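Local atomic coordinates of uncharacterized N-acetyltransferase D2E76_00625 (PDB entry 6YCA), a protein that binds acetyl coenzyme A and, as an Eis-type member of the GCN5-related N-acetyltransferase family, probably acetylates amines, although it is unable to modify aminoglycosides. Residues 39-44 against 103-108; 67-72 against 115-120; 97-102 against 133-138. All blocks are in the same frame, centred on the assembly; numbering follows the deposited sequence.

Interaction 1: 39-44 against 103-108; sequences FTVFWR and GVLPTH. With ACO (acetyl coenzyme *a), chain G.
Helix 32-46 packs against the end of strand 93-104 and the turn that follows it, in a buried contact without hydrogen bonds between the two segments. The F39 ring carries W43 on one face, with W43 CZ3 lying 3.7 Å above the F39 ring plane toward the rim, and meets H101 edge-to-face. V41 is the first residue to touch. With CG1 anti to the backbone N (chi1 161°), both its methyls lie against L105, whose side chain crosses it at about a right angle; V41 CG1 is 3.4 Å from L105 CD1, and V41 CG2 is 4.0 Å from L105 CD2. F42 points its CB away from the strand, yet its CG, also anti to the backbone N (chi1 169°), brings the ring round so that F42 CD1 lies 4.3 Å from G103 N and F42 CE1 lies 3.8 Å from the thioester carbonyl O of acetyl-CoA. Here the strand belongs to the cofactor cleft of the GNAT fold: V104 N donates an almost straight bond (172°) of 3.1 Å to the pantetheine oxygen O9P. One turn on from V41 and T40, R44 directs its CB at the turn, R44 CB being 4.1 Å from L105 CD1. The chain then bends at chi2 and runs past P106, with R44 NH1 4.2 Å from P106 CG. The guanidinium continues into the second subunit, where NH2 forms a salt bridge with D179 and NH1 a hydrogen bond with Y233; L177 of that subunit packs on L105 and P106.

Interaction 2: 67-72 against 115-120; sequences LGAFVQ and TALVTR. With ACO (acetyl coenzyme *a), chain G; SO4 (sulfate ion), chain H.
Apolar packing joins strand 67-70 to residues 115-120 of helix 113-127, a segment roughly antiparallel to the strand at 149°, with the two axes approaching to 9.2 Å. L67 aims at the helix and has the largest share of the contact, closely followed by L117: L67 CB lies 4.1 Å from L117 CD2, while the L67 methyls meet the aliphatic stem of R120, L67 CD2 being 3.7 Å from R120 CG, the two side chains crossing at about a right angle. A69, two residues along on the same face, meets L117 with its CB 4.4 Å from L117 CD2. In the GNAT fold this helix covers one face of the N-terminal strands and begins at the pyrophosphate-binding loop. Its polar contacts accordingly involve acetyl-CoA: T115 N and T115 OG1 both donate to its phosphate oxygen O2A, at 2.9 and 2.8 Å. T115 O accepts twice in turn, from T119 N and T119 OG1. R120, its chain bent at chi2, hydrogen-bonds through NH2 to a sulfate, probably from the crystallisation liquor, which F28 N also binds.

Interaction 3: 97-102 against 133-138; sequences AAVTHI and ASLRAS. With ACO (acetyl coenzyme *a), chain G.
V99 and L135 lie side by side and point the same way, V99 CG1 being 4.1 Å from L135 CD2. L135 holds CG between the backbone N and the carbonyl carbon (chi1 55°). L135 CB is 3.3 Å from V99 O. The acetyl methyl, ACO CH3, is 3.9 Å from L135 CB. The other branch of V99, CG2, turns to A133 CB, which also meets A97 CB, so these small groups pack on one face of the paired strands, where A97 and V99 also touch I125 of helix 113-127. The face bearing A98 and S134 lies next to the C-terminal F415, and S134 OG is hydrogen-bonded to H96. Two backbone bonds hold the parallel pairing: S134 N donates to A97 O at 3.1 Å (155°), and V99 N to S134 O at 3.0 Å, nearly along the C=O axis. Beyond V99 the strands diverge. H101 has a positive phi (64°), consistent with the bulge common in this strand of GNAT enzymes, and T100 CG2 sits over the centre of its ring. Between the strands the pantetheine takes the place of a pairing strand: its N4P makes a weak hydrogen bond of 3.1 Å to I102 O, and S138 OG donates to its O5P. Strand 93-104, helix 113-127 and strand 132-135 form a beta-alpha-beta unit, and the splay between its strands is the acetyl-CoA cleft characteristic of the GNAT fold.

How the interactions relate
From the N terminus, helix 32-46 opens interaction 1, strand 67-70 opens interaction 2 and residues 97-102 of strand 93-104 open interaction 3. The same order holds on closing: 103-108 closes the first loop, 115-120 of helix 113-127 the second and 133-138 the third. Every pair of contacts therefore crosses along the chain and none nests. Interactions 1 and 3 share strand 93-104 and meet where F42 packs on H101 and I102; interactions 1 and 2 touch through H108 and V71, while 2 and 3 stay about 5 Å apart at their nearest atoms. Together they tie both helices to the N-terminal GNAT strands around one acetyl-CoA, which all three contact.

Interaction 1: 39-44 against 103-108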
loop_
_atom_site.group_PDB
_atom_site.type_symbol
_atom_site.label_atom_id
_atom_site.label_comp_id
_atom_site.label_asym_id
_atom_site.label_seq_id
_atom_site.Cartn_x
_atom_site.Cartn_y
_atom_site.Cartn_z
ATOM N N PHE A 39 12.131 -24.667 28.798
ATOM C CA PHE A 39 11.079 -23.957 28.079
ATOM C C PHE A 39 11.403 -22.474 27.948
ATOM O O PHE A 39 11.229 -21.887 26.874
ATOM C CB PHE A 39 9.737 -24.157 28.782
ATOM C CG PHE A 39 8.794 -25.071 28.048
ATOM C CD1 PHE A 39 9.161 -25.650 26.845
ATOM C CD2 PHE A 39 7.536 -25.344 28.562
ATOM C CE1 PHE A 39 8.291 -26.493 26.171
ATOM C CE2 PHE A 39 6.661 -26.185 27.894
ATOM C CZ PHE A 39 7.039 -26.760 26.696
ATOM N N THR A 40 11.876 -21.853 29.030
ATOM C CA THR A 40 12.267 -20.449 28.963
ATOM C C THR A 40 13.466 -20.249 28.045
ATOM O O THR A 40 13.563 -19.219 27.367
ATOM C CB THR A 40 12.558 -19.920 30.366
ATOM O OG1 THR A 40 13.603 -20.701 30.959
ATOM C CG2 THR A 40 11.311 -20.009 31.236
ATOM N N VAL A 41 14.386 -21.217 28.016
ATOM C CA VAL A 41 15.542 -21.132 27.130
ATOM C C VAL A 41 15.110 -21.224 25.673
ATOM O O VAL A 41 15.585 -20.462 24.822
ATOM C CB VAL A 41 16.568 -22.219 27.505
ATOM C CG1 VAL A 41 17.527 -22.485 26.367
ATOM C CG2 VAL A 41 17.336 -21.807 28.747
ATOM N N PHE A 42 14.196 -22.143 25.365
ATOM C CA PHE A 42 13.708 -22.263 23.996
ATOM C C PHE A 42 12.928 -21.026 23.572
ATOM O O PHE A 42 13.102 -20.530 22.453
ATOM C CB PHE A 42 12.867 -23.531 23.833
ATOM C CG PHE A 42 12.124 -23.601 22.526
ATOM C CD1 PHE A 42 12.811 -23.625 21.323
ATOM C CD2 PHE A 42 10.738 -23.663 22.501
ATOM C CE1 PHE A 42 12.132 -23.693 20.121
ATOM C CE2 PHE A 42 10.053 -23.734 21.302
ATOM C CZ PHE A 42 10.751 -23.747 20.110
ATOM N N TRP A 43 12.058 -20.518 24.449
ATOM C CA TRP A 43 11.302 -19.316 24.115
ATOM C C TRP A 43 12.233 -18.132 23.900
ATOM O O TRP A 43 11.990 -17.285 23.031
ATOM C CB TRP A 43 10.283 -19.008 25.210
ATOM C CG TRP A 43 8.870 -19.254 24.784
ATOM C CD1 TRP A 43 7.958 -18.320 24.385
ATOM C CD2 TRP A 43 8.194 -20.520 24.739
ATOM N NE1 TRP A 43 6.762 -18.928 24.079
ATOM C CE2 TRP A 43 6.881 -20.277 24.290
ATOM C CE3 TRP A 43 8.576 -21.835 25.031
ATOM C CZ2 TRP A 43 5.946 -21.301 24.125
ATOM C CZ3 TRP A 43 7.645 -22.850 24.868
ATOM C CH2 TRP A 43 6.346 -22.577 24.418
ATOM N N ARG A 44 13.309 -18.061 24.686
ATOM C CA ARG A 44 14.266 -16.972 24.545
ATOM C C ARG A 44 14.986 -17.071 23.205
ATOM O O ARG A 44 15.237 -16.054 22.548
ATOM C CB ARG A 44 15.266 -17.038 25.697
ATOM C CG ARG A 44 15.789 -15.698 26.210
ATOM C CD ARG A 44 16.507 -14.854 25.189
ATOM N NE ARG A 44 16.882 -13.569 25.771
ATOM C CZ ARG A 44 17.244 -12.506 25.065
ATOM N NH1 ARG A 44 17.286 -12.567 23.740
ATOM N NH2 ARG A 44 17.568 -11.382 25.685
ATOM N N GLY A 103 16.819 -24.960 20.563
ATOM C CA GLY A 103 17.233 -23.580 20.731
ATOM C C GLY A 103 18.406 -23.407 21.675
ATOM O O GLY A 103 18.562 -24.178 22.628
ATOM N N VAL A 104 19.255 -22.417 21.405
ATOM C CA VAL A 104 20.391 -22.081 22.257
ATOM C C VAL A 104 20.374 -20.577 22.508
ATOM O O VAL A 104 20.095 -19.794 21.593
ATOM C CB VAL A 104 21.719 -22.519 21.601
ATOM C CG1 VAL A 104 22.910 -22.124 22.457
ATOM C CG2 VAL A 104 21.716 -24.021 21.357
ATOM N N LEU A 105 20.670 -20.170 23.746
ATOM C CA LEU A 105 20.713 -18.746 24.048
ATOM C C LEU A 105 21.778 -18.053 23.200
ATOM O O LEU A 105 22.819 -18.640 22.893
ATOM C CB LEU A 105 21.002 -18.475 25.526
ATOM C CG LEU A 105 19.998 -18.749 26.653
ATOM C CD1 LEU A 105 18.659 -19.254 26.132
ATOM C CD2 LEU A 105 20.578 -19.665 27.708
ATOM N N PRO A 106 21.541 -16.797 22.810
ATOM C CA PRO A 106 22.522 -16.092 21.969
ATOM C C PRO A 106 23.880 -15.922 22.622
ATOM O O PRO A 106 24.864 -15.666 21.916
ATOM C CB PRO A 106 21.853 -14.736 21.708
ATOM C CG PRO A 106 20.881 -14.575 22.834
ATOM C CD PRO A 106 20.384 -15.951 23.141
ATOM N N THR A 107 23.970 -16.061 23.945
ATOM C CA THR A 107 25.249 -15.971 24.636
ATOM C C THR A 107 26.076 -17.244 24.521
ATOM O O THR A 107 27.192 -17.283 25.054
ATOM C CB THR A 107 25.034 -15.613 26.115
ATOM O OG1 THR A 107 24.081 -16.509 26.703
ATOM C CG2 THR A 107 24.530 -14.190 26.255
ATOM N N HIS A 108 25.569 -18.283 23.844
ATOM C CA HIS A 108 26.304 -19.540 23.743
ATOM C C HIS A 108 26.181 -20.161 22.359
ATOM O O HIS A 108 26.302 -21.383 22.210
ATOM C CB HIS A 108 25.869 -20.526 24.829
ATOM C CG HIS A 108 26.168 -20.051 26.214
ATOM N ND1 HIS A 108 25.326 -19.210 26.909
ATOM C CD2 HIS A 108 27.235 -20.266 27.020
ATOM C CE1 HIS A 108 25.852 -18.942 28.091
ATOM N NE2 HIS A 108 27.010 -19.571 28.183
HETATM N N1A ACO G . 22.017 -19.606 10.490
HETATM C C2A ACO G . 23.069 -20.021 9.772
HETATM N N3A ACO G . 23.961 -20.962 10.104
HETATM C C4A ACO G . 23.817 -21.590 11.298
HETATM C C5A ACO G . 22.754 -21.241 12.136
HETATM C C6A ACO G . 21.808 -20.185 11.693
HETATM N N6A ACO G . 20.765 -19.822 12.480
HETATM N N7A ACO G . 22.827 -21.995 13.246
HETATM C C8A ACO G . 23.905 -22.798 13.102
HETATM N N9A ACO G . 24.515 -22.539 11.933
HETATM C C1B ACO G . 25.723 -23.246 11.425
HETATM C C2B ACO G . 26.969 -22.794 12.187
HETATM O O2B ACO G . 27.622 -21.727 11.497
HETATM C C3B ACO G . 27.810 -24.063 12.058
HETATM O O3B ACO G . 28.418 -24.063 10.773
HETATM P P3B ACO G . 29.959 -24.493 10.607
HETATM O O7A ACO G . 30.817 -23.587 11.458
HETATM O O8A ACO G . 30.115 -25.936 11.033
HETATM O O9A ACO G . 30.331 -24.341 9.151
HETATM C C4B ACO G . 26.782 -25.190 12.090
HETATM O O4B ACO G . 25.545 -24.640 11.657
HETATM C C5B ACO G . 26.624 -25.810 13.474
HETATM O O5B ACO G . 26.400 -24.744 14.388
HETATM P P1A ACO G . 26.237 -24.964 15.964
HETATM O O1A ACO G . 27.380 -24.273 16.669
HETATM O O2A ACO G . 26.230 -26.444 16.240
HETATM O O3A ACO G . 24.839 -24.333 16.431
HETATM P P2A ACO G . 24.438 -23.283 17.581
HETATM O O4A ACO G . 25.023 -23.739 18.899
HETATM O O5A ACO G . 24.957 -21.909 17.216
HETATM O O6A ACO G . 22.830 -23.240 17.645
HETATM C CBP ACO G . 20.689 -22.647 16.681
HETATM C CCP ACO G . 22.109 -23.107 16.419
HETATM C CDP ACO G . 20.026 -23.563 17.698
HETATM C CEP ACO G . 19.916 -22.676 15.372
HETATM C CAP ACO G . 20.801 -21.225 17.229
HETATM O OAP ACO G . 21.406 -20.414 16.211
HETATM C C9P ACO G . 19.480 -20.628 17.636
HETATM O O9P ACO G . 19.079 -20.754 18.783
HETATM N N8P ACO G . 18.813 -19.961 16.695
HETATM C C7P ACO G . 17.544 -19.291 16.920
HETATM C C6P ACO G . 16.434 -20.228 17.384
HETATM C C5P ACO G . 16.097 -21.251 16.328
HETATM O O5P ACO G . 16.108 -20.953 15.142
HETATM N N4P ACO G . 15.819 -22.471 16.773
HETATM C C3P ACO G . 15.438 -23.528 15.864
HETATM C C2P ACO G . 13.945 -23.810 15.956
HETATM S S1P ACO G . 13.534 -25.109 14.845
HETATM C C ACO G . 12.728 -26.122 15.902
HETATM O O ACO G . 12.233 -25.649 16.911
HETATM C CH3 ACO G . 12.627 -27.588 15.597
#

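Interaction 2: 67-72 against 115-120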
loop_
_atom_site.group_PDB
_atom_site.type_symbol
_atom_site.label_atom_id
_atom_site.label_comp_id
_atom_site.label_asym_id
_atom_site.label_seq_id
_atom_site.Cartn_x
_atom_site.Cartn_y
_atom_site.Cartn_z
ATOM N N LEU A 67 16.466 -33.148 25.812
ATOM C CA LEU A 67 17.897 -33.055 26.023
ATOM C C LEU A 67 18.242 -31.626 26.401
ATOM O O LEU A 67 17.625 -30.674 25.914
ATOM C CB LEU A 67 18.649 -33.436 24.751
ATOM C CG LEU A 67 18.852 -34.918 24.473
ATOM C CD1 LEU A 67 19.227 -35.125 23.022
ATOM C CD2 LEU A 67 19.940 -35.448 25.386
ATOM N N GLY A 68 19.227 -31.483 27.273
ATOM C CA GLY A 68 19.658 -30.177 27.718
ATOM C C GLY A 68 21.148 -30.014 27.510
ATOM O O GLY A 68 21.916 -30.974 27.571
ATOM N N ALA A 69 21.543 -28.778 27.251
ATOM C CA ALA A 69 22.940 -28.415 27.074
ATOM C C ALA A 69 23.334 -27.551 28.260
ATOM O O ALA A 69 22.770 -26.468 28.456
ATOM C CB ALA A 69 23.137 -27.646 25.769
ATOM N N PHE A 70 24.284 -28.034 29.053
ATOM C CA PHE A 70 24.708 -27.366 30.276
ATOM C C PHE A 70 26.145 -26.903 30.097
ATOM O O PHE A 70 27.018 -27.709 29.758
ATOM C CB PHE A 70 24.622 -28.320 31.470
ATOM C CG PHE A 70 23.232 -28.818 31.767
ATOM C CD1 PHE A 70 22.685 -29.872 31.048
ATOM C CD2 PHE A 70 22.484 -28.253 32.789
ATOM C CE1 PHE A 70 21.409 -30.335 31.326
ATOM C CE2 PHE A 70 21.209 -28.710 33.073
ATOM C CZ PHE A 70 20.671 -29.751 32.340
ATOM N N VAL A 71 26.386 -25.612 30.307
ATOM C CA VAL A 71 27.736 -25.063 30.387
ATOM C C VAL A 71 27.925 -24.469 31.777
ATOM O O VAL A 71 27.148 -23.605 32.204
ATOM C CB VAL A 71 28.053 -24.059 29.262
ATOM C CG1 VAL A 71 27.817 -24.702 27.903
ATOM C CG2 VAL A 71 27.253 -22.770 29.398
ATOM N N GLN A 72 28.937 -24.956 32.489
ATOM C CA GLN A 72 29.180 -24.591 33.881
ATOM C C GLN A 72 27.908 -24.783 34.710
ATOM O O GLN A 72 27.391 -23.858 35.338
ATOM C CB GLN A 72 29.700 -23.151 33.975
ATOM C CG GLN A 72 31.046 -22.915 33.291
ATOM C CD GLN A 72 31.498 -21.458 33.347
ATOM O OE1 GLN A 72 31.234 -20.746 34.317
ATOM N NE2 GLN A 72 32.181 -21.012 32.299
ATOM N N THR A 115 25.094 -28.945 17.215
ATOM C CA THR A 115 25.630 -30.174 16.643
ATOM C C THR A 115 25.706 -31.272 17.695
ATOM O O THR A 115 25.377 -32.432 17.422
ATOM C CB THR A 115 27.002 -29.908 16.025
ATOM O OG1 THR A 115 26.897 -28.847 15.065
ATOM C CG2 THR A 115 27.536 -31.158 15.337
ATOM N N ALA A 116 26.112 -30.918 18.914
ATOM C CA ALA A 116 26.119 -31.896 19.993
ATOM C C ALA A 116 24.708 -32.352 20.328
ATOM O O ALA A 116 24.482 -33.539 20.594
ATOM C CB ALA A 116 26.795 -31.305 21.227
ATOM N N LEU A 117 23.743 -31.426 20.312
ATOM C CA LEU A 117 22.358 -31.780 20.607
ATOM C C LEU A 117 21.779 -32.684 19.529
ATOM O O LEU A 117 21.182 -33.724 19.833
ATOM C CB LEU A 117 21.514 -30.517 20.768
ATOM C CG LEU A 117 21.692 -29.755 22.081
ATOM C CD1 LEU A 117 20.981 -28.419 22.027
ATOM C CD2 LEU A 117 21.165 -30.585 23.235
ATOM N N VAL A 118 21.964 -32.314 18.259
ATOM C CA VAL A 118 21.390 -33.096 17.169
ATOM C C VAL A 118 22.036 -34.472 17.097
ATOM O O VAL A 118 21.354 -35.480 16.876
ATOM C CB VAL A 118 21.504 -32.332 15.839
ATOM C CG1 VAL A 118 21.049 -33.212 14.687
ATOM C CG2 VAL A 118 20.682 -31.062 15.898
ATOM N N THR A 119 23.360 -34.538 17.277
ATOM C CA THR A 119 24.052 -35.825 17.255
ATOM C C THR A 119 23.545 -36.741 18.360
ATOM O O THR A 119 23.281 -37.926 18.127
ATOM C CB THR A 119 25.560 -35.618 17.381
ATOM O OG1 THR A 119 26.027 -34.786 16.311
ATOM C CG2 THR A 119 26.279 -36.954 17.334
ATOM N N ARG A 120 23.413 -36.207 19.574
ATOM C CA ARG A 120 22.894 -36.995 20.689
ATOM C C ARG A 120 21.428 -37.363 20.476
ATOM O O ARG A 120 21.012 -38.487 20.782
ATOM C CB ARG A 120 23.060 -36.203 21.985
ATOM C CG ARG A 120 22.587 -36.903 23.240
ATOM C CD ARG A 120 23.550 -37.995 23.657
ATOM N NE ARG A 120 23.379 -38.342 25.064
ATOM C CZ ARG A 120 22.547 -39.276 25.507
ATOM N NH1 ARG A 120 21.804 -39.967 24.650
ATOM N NH2 ARG A 120 22.461 -39.519 26.808
HETATM N N1A ACO G . 22.017 -19.606 10.490
HETATM C C2A ACO G . 23.069 -20.021 9.772
HETATM N N3A ACO G . 23.961 -20.962 10.104
HETATM C C4A ACO G . 23.817 -21.590 11.298
HETATM C C5A ACO G . 22.754 -21.241 12.136
HETATM C C6A ACO G . 21.808 -20.185 11.693
HETATM N N6A ACO G . 20.765 -19.822 12.480
HETATM N N7A ACO G . 22.827 -21.995 13.246
HETATM C C8A ACO G . 23.905 -22.798 13.102
HETATM N N9A ACO G . 24.515 -22.539 11.933
HETATM C C1B ACO G . 25.723 -23.246 11.425
HETATM C C2B ACO G . 26.969 -22.794 12.187
HETATM O O2B ACO G . 27.622 -21.727 11.497
HETATM C C3B ACO G . 27.810 -24.063 12.058
HETATM O O3B ACO G . 28.418 -24.063 10.773
HETATM P P3B ACO G . 29.959 -24.493 10.607
HETATM O O7A ACO G . 30.817 -23.587 11.458
HETATM O O8A ACO G . 30.115 -25.936 11.033
HETATM O O9A ACO G . 30.331 -24.341 9.151
HETATM C C4B ACO G . 26.782 -25.190 12.090
HETATM O O4B ACO G . 25.545 -24.640 11.657
HETATM C C5B ACO G . 26.624 -25.810 13.474
HETATM O O5B ACO G . 26.400 -24.744 14.388
HETATM P P1A ACO G . 26.237 -24.964 15.964
HETATM O O1A ACO G . 27.380 -24.273 16.669
HETATM O O2A ACO G . 26.230 -26.444 16.240
HETATM O O3A ACO G . 24.839 -24.333 16.431
HETATM P P2A ACO G . 24.438 -23.283 17.581
HETATM O O4A ACO G . 25.023 -23.739 18.899
HETATM O O5A ACO G . 24.957 -21.909 17.216
HETATM O O6A ACO G . 22.830 -23.240 17.645
HETATM C CBP ACO G . 20.689 -22.647 16.681
HETATM C CCP ACO G . 22.109 -23.107 16.419
HETATM C CDP ACO G . 20.026 -23.563 17.698
HETATM C CEP ACO G . 19.916 -22.676 15.372
HETATM C CAP ACO G . 20.801 -21.225 17.229
HETATM O OAP ACO G . 21.406 -20.414 16.211
HETATM C C9P ACO G . 19.480 -20.628 17.636
HETATM O O9P ACO G . 19.079 -20.754 18.783
HETATM N N8P ACO G . 18.813 -19.961 16.695
HETATM C C7P ACO G . 17.544 -19.291 16.920
HETATM C C6P ACO G . 16.434 -20.228 17.384
HETATM C C5P ACO G . 16.097 -21.251 16.328
HETATM O O5P ACO G . 16.108 -20.953 15.142
HETATM N N4P ACO G . 15.819 -22.471 16.773
HETATM C C3P ACO G . 15.438 -23.528 15.864
HETATM C C2P ACO G . 13.945 -23.810 15.956
HETATM S S1P ACO G . 13.534 -25.109 14.845
HETATM C C ACO G . 12.728 -26.122 15.902
HETATM O O ACO G . 12.233 -25.649 16.911
HETATM C CH3 ACO G . 12.627 -27.588 15.597
HETATM S S SO4 H . 21.954 -38.991 29.950
HETATM O O1 SO4 H . 21.474 -40.317 29.568
HETATM O O2 SO4 H . 20.818 -38.078 30.019
HETATM O O3 SO4 H . 22.599 -39.053 31.259
HETATM O O4 SO4 H . 22.915 -38.509 28.960
#

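Interaction 3: 97-102 against 133-138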
loop_
_atom_site.group_PDB
_atom_site.type_symbol
_atom_site.label_atom_id
_atom_site.label_comp_id
_atom_site.label_asym_id
_atom_site.label_seq_id
_atom_site.Cartn_x
_atom_site.Cartn_y
_atom_site.Cartn_z
ATOM N N ALA A 97 9.865 -39.540 15.234
ATOM C CA ALA A 97 10.239 -38.655 16.331
ATOM C C ALA A 97 9.984 -37.216 15.901
ATOM O O ALA A 97 10.684 -36.684 15.032
ATOM C CB ALA A 97 11.697 -38.858 16.726
ATOM N N ALA A 98 8.973 -36.596 16.505
ATOM C CA ALA A 98 8.603 -35.216 16.205
ATOM C C ALA A 98 9.508 -34.290 17.014
ATOM O O ALA A 98 9.236 -33.974 18.175
ATOM C CB ALA A 98 7.126 -34.990 16.507
ATOM N N VAL A 99 10.599 -33.852 16.387
ATOM C CA VAL A 99 11.598 -33.015 17.045
ATOM C C VAL A 99 11.101 -31.580 17.106
ATOM O O VAL A 99 10.531 -31.058 16.138
ATOM C CB VAL A 99 12.943 -33.113 16.310
ATOM C CG1 VAL A 99 13.957 -32.170 16.924
ATOM C CG2 VAL A 99 13.456 -34.543 16.349
ATOM N N THR A 100 11.320 -30.935 18.247
ATOM C CA THR A 100 10.924 -29.546 18.441
ATOM C C THR A 100 11.688 -29.000 19.644
ATOM O O THR A 100 12.535 -29.684 20.226
ATOM C CB THR A 100 9.405 -29.424 18.613
ATOM O OG1 THR A 100 9.035 -28.041 18.671
ATOM C CG2 THR A 100 8.963 -30.115 19.894
ATOM N N HIS A 101 11.391 -27.750 20.002
ATOM C CA HIS A 101 11.978 -27.081 21.162
ATOM C C HIS A 101 13.491 -26.893 21.047
ATOM O O HIS A 101 14.175 -26.720 22.062
ATOM C CB HIS A 101 11.603 -27.772 22.475
ATOM C CG HIS A 101 10.128 -27.918 22.672
ATOM N ND1 HIS A 101 9.571 -28.955 23.390
ATOM C CD2 HIS A 101 9.095 -27.161 22.238
ATOM C CE1 HIS A 101 8.256 -28.826 23.391
ATOM N NE2 HIS A 101 7.942 -27.745 22.702
ATOM N N ILE A 102 14.036 -26.935 19.834
ATOM C CA ILE A 102 15.470 -26.755 19.636
ATOM C C ILE A 102 15.801 -25.277 19.766
ATOM O O ILE A 102 15.150 -24.428 19.146
ATOM C CB ILE A 102 15.897 -27.289 18.261
ATOM C CG1 ILE A 102 15.771 -28.811 18.199
ATOM C CG2 ILE A 102 17.321 -26.868 17.956
ATOM C CD1 ILE A 102 16.321 -29.406 16.928
ATOM N N ALA A 133 12.751 -38.953 11.736
ATOM C CA ALA A 133 12.489 -37.792 12.571
ATOM C C ALA A 133 12.179 -36.617 11.658
ATOM O O ALA A 133 12.750 -36.500 10.570
ATOM C CB ALA A 133 13.694 -37.449 13.458
ATOM N N SER A 134 11.254 -35.762 12.091
ATOM C CA SER A 134 10.863 -34.597 11.310
ATOM C C SER A 134 10.653 -33.415 12.244
ATOM O O SER A 134 10.409 -33.581 13.441
ATOM C CB SER A 134 9.594 -34.855 10.495
ATOM O OG SER A 134 8.434 -34.707 11.292
ATOM N N LEU A 135 10.746 -32.213 11.678
ATOM C CA LEU A 135 10.563 -30.989 12.445
ATOM C C LEU A 135 10.021 -29.906 11.526
ATOM O O LEU A 135 9.873 -30.106 10.320
ATOM C CB LEU A 135 11.862 -30.548 13.140
ATOM C CG LEU A 135 13.131 -30.350 12.303
ATOM C CD1 LEU A 135 13.140 -29.006 11.581
ATOM C CD2 LEU A 135 14.371 -30.497 13.173
ATOM N N ARG A 136 9.705 -28.758 12.116
ATOM C CA ARG A 136 9.338 -27.562 11.368
ATOM C C ARG A 136 10.437 -26.538 11.624
ATOM O O ARG A 136 10.586 -26.049 12.748
ATOM C CB ARG A 136 7.975 -27.041 11.821
ATOM C CG ARG A 136 6.870 -28.082 11.744
ATOM C CD ARG A 136 6.587 -28.500 10.311
ATOM N NE ARG A 136 5.615 -29.588 10.227
ATOM C CZ ARG A 136 5.942 -30.872 10.122
ATOM N NH1 ARG A 136 7.216 -31.230 10.073
ATOM N NH2 ARG A 136 4.999 -31.796 10.053
ATOM N N ALA A 137 11.193 -26.207 10.582
ATOM C CA ALA A 137 12.391 -25.397 10.744
ATOM C C ALA A 137 12.047 -23.916 10.836
ATOM O O ALA A 137 11.272 -23.391 10.030
ATOM C CB ALA A 137 13.351 -25.646 9.585
ATOM N N SER A 138 12.634 -23.239 11.824
ATOM C CA SER A 138 12.489 -21.792 11.904
ATOM C C SER A 138 13.323 -21.093 10.837
ATOM O O SER A 138 12.950 -20.014 10.361
ATOM C CB SER A 138 12.877 -21.307 13.299
ATOM O OG SER A 138 14.245 -21.567 13.550
HETATM N N1A ACO G . 22.017 -19.606 10.490
HETATM C C2A ACO G . 23.069 -20.021 9.772
HETATM N N3A ACO G . 23.961 -20.962 10.104
HETATM C C4A ACO G . 23.817 -21.590 11.298
HETATM C C5A ACO G . 22.754 -21.241 12.136
HETATM C C6A ACO G . 21.808 -20.185 11.693
HETATM N N6A ACO G . 20.765 -19.822 12.480
HETATM N N7A ACO G . 22.827 -21.995 13.246
HETATM C C8A ACO G . 23.905 -22.798 13.102
HETATM N N9A ACO G . 24.515 -22.539 11.933
HETATM C C1B ACO G . 25.723 -23.246 11.425
HETATM C C2B ACO G . 26.969 -22.794 12.187
HETATM O O2B ACO G . 27.622 -21.727 11.497
HETATM C C3B ACO G . 27.810 -24.063 12.058
HETATM O O3B ACO G . 28.418 -24.063 10.773
HETATM P P3B ACO G . 29.959 -24.493 10.607
HETATM O O7A ACO G . 30.817 -23.587 11.458
HETATM O O8A ACO G . 30.115 -25.936 11.033
HETATM O O9A ACO G . 30.331 -24.341 9.151
HETATM C C4B ACO G . 26.782 -25.190 12.090
HETATM O O4B ACO G . 25.545 -24.640 11.657
HETATM C C5B ACO G . 26.624 -25.810 13.474
HETATM O O5B ACO G . 26.400 -24.744 14.388
HETATM P P1A ACO G . 26.237 -24.964 15.964
HETATM O O1A ACO G . 27.380 -24.273 16.669
HETATM O O2A ACO G . 26.230 -26.444 16.240
HETATM O O3A ACO G . 24.839 -24.333 16.431
HETATM P P2A ACO G . 24.438 -23.283 17.581
HETATM O O4A ACO G . 25.023 -23.739 18.899
HETATM O O5A ACO G . 24.957 -21.909 17.216
HETATM O O6A ACO G . 22.830 -23.240 17.645
HETATM C CBP ACO G . 20.689 -22.647 16.681
HETATM C CCP ACO G . 22.109 -23.107 16.419
HETATM C CDP ACO G . 20.026 -23.563 17.698
HETATM C CEP ACO G . 19.916 -22.676 15.372
HETATM C CAP ACO G . 20.801 -21.225 17.229
HETATM O OAP ACO G . 21.406 -20.414 16.211
HETATM C C9P ACO G . 19.480 -20.628 17.636
HETATM O O9P ACO G . 19.079 -20.754 18.783
HETATM N N8P ACO G . 18.813 -19.961 16.695
HETATM C C7P ACO G . 17.544 -19.291 16.920
HETATM C C6P ACO G . 16.434 -20.228 17.384
HETATM C C5P ACO G . 16.097 -21.251 16.328
HETATM O O5P ACO G . 16.108 -20.953 15.142
HETATM N N4P ACO G . 15.819 -22.471 16.773
HETATM C C3P ACO G . 15.438 -23.528 15.864
HETATM C C2P ACO G . 13.945 -23.810 15.956
HETATM S S1P ACO G . 13.534 -25.109 14.845
HETATM C C ACO G . 12.728 -26.122 15.902
HETATM O O ACO G . 12.233 -25.649 16.911
HETATM C CH3 ACO G . 12.627 -27.588 15.597
#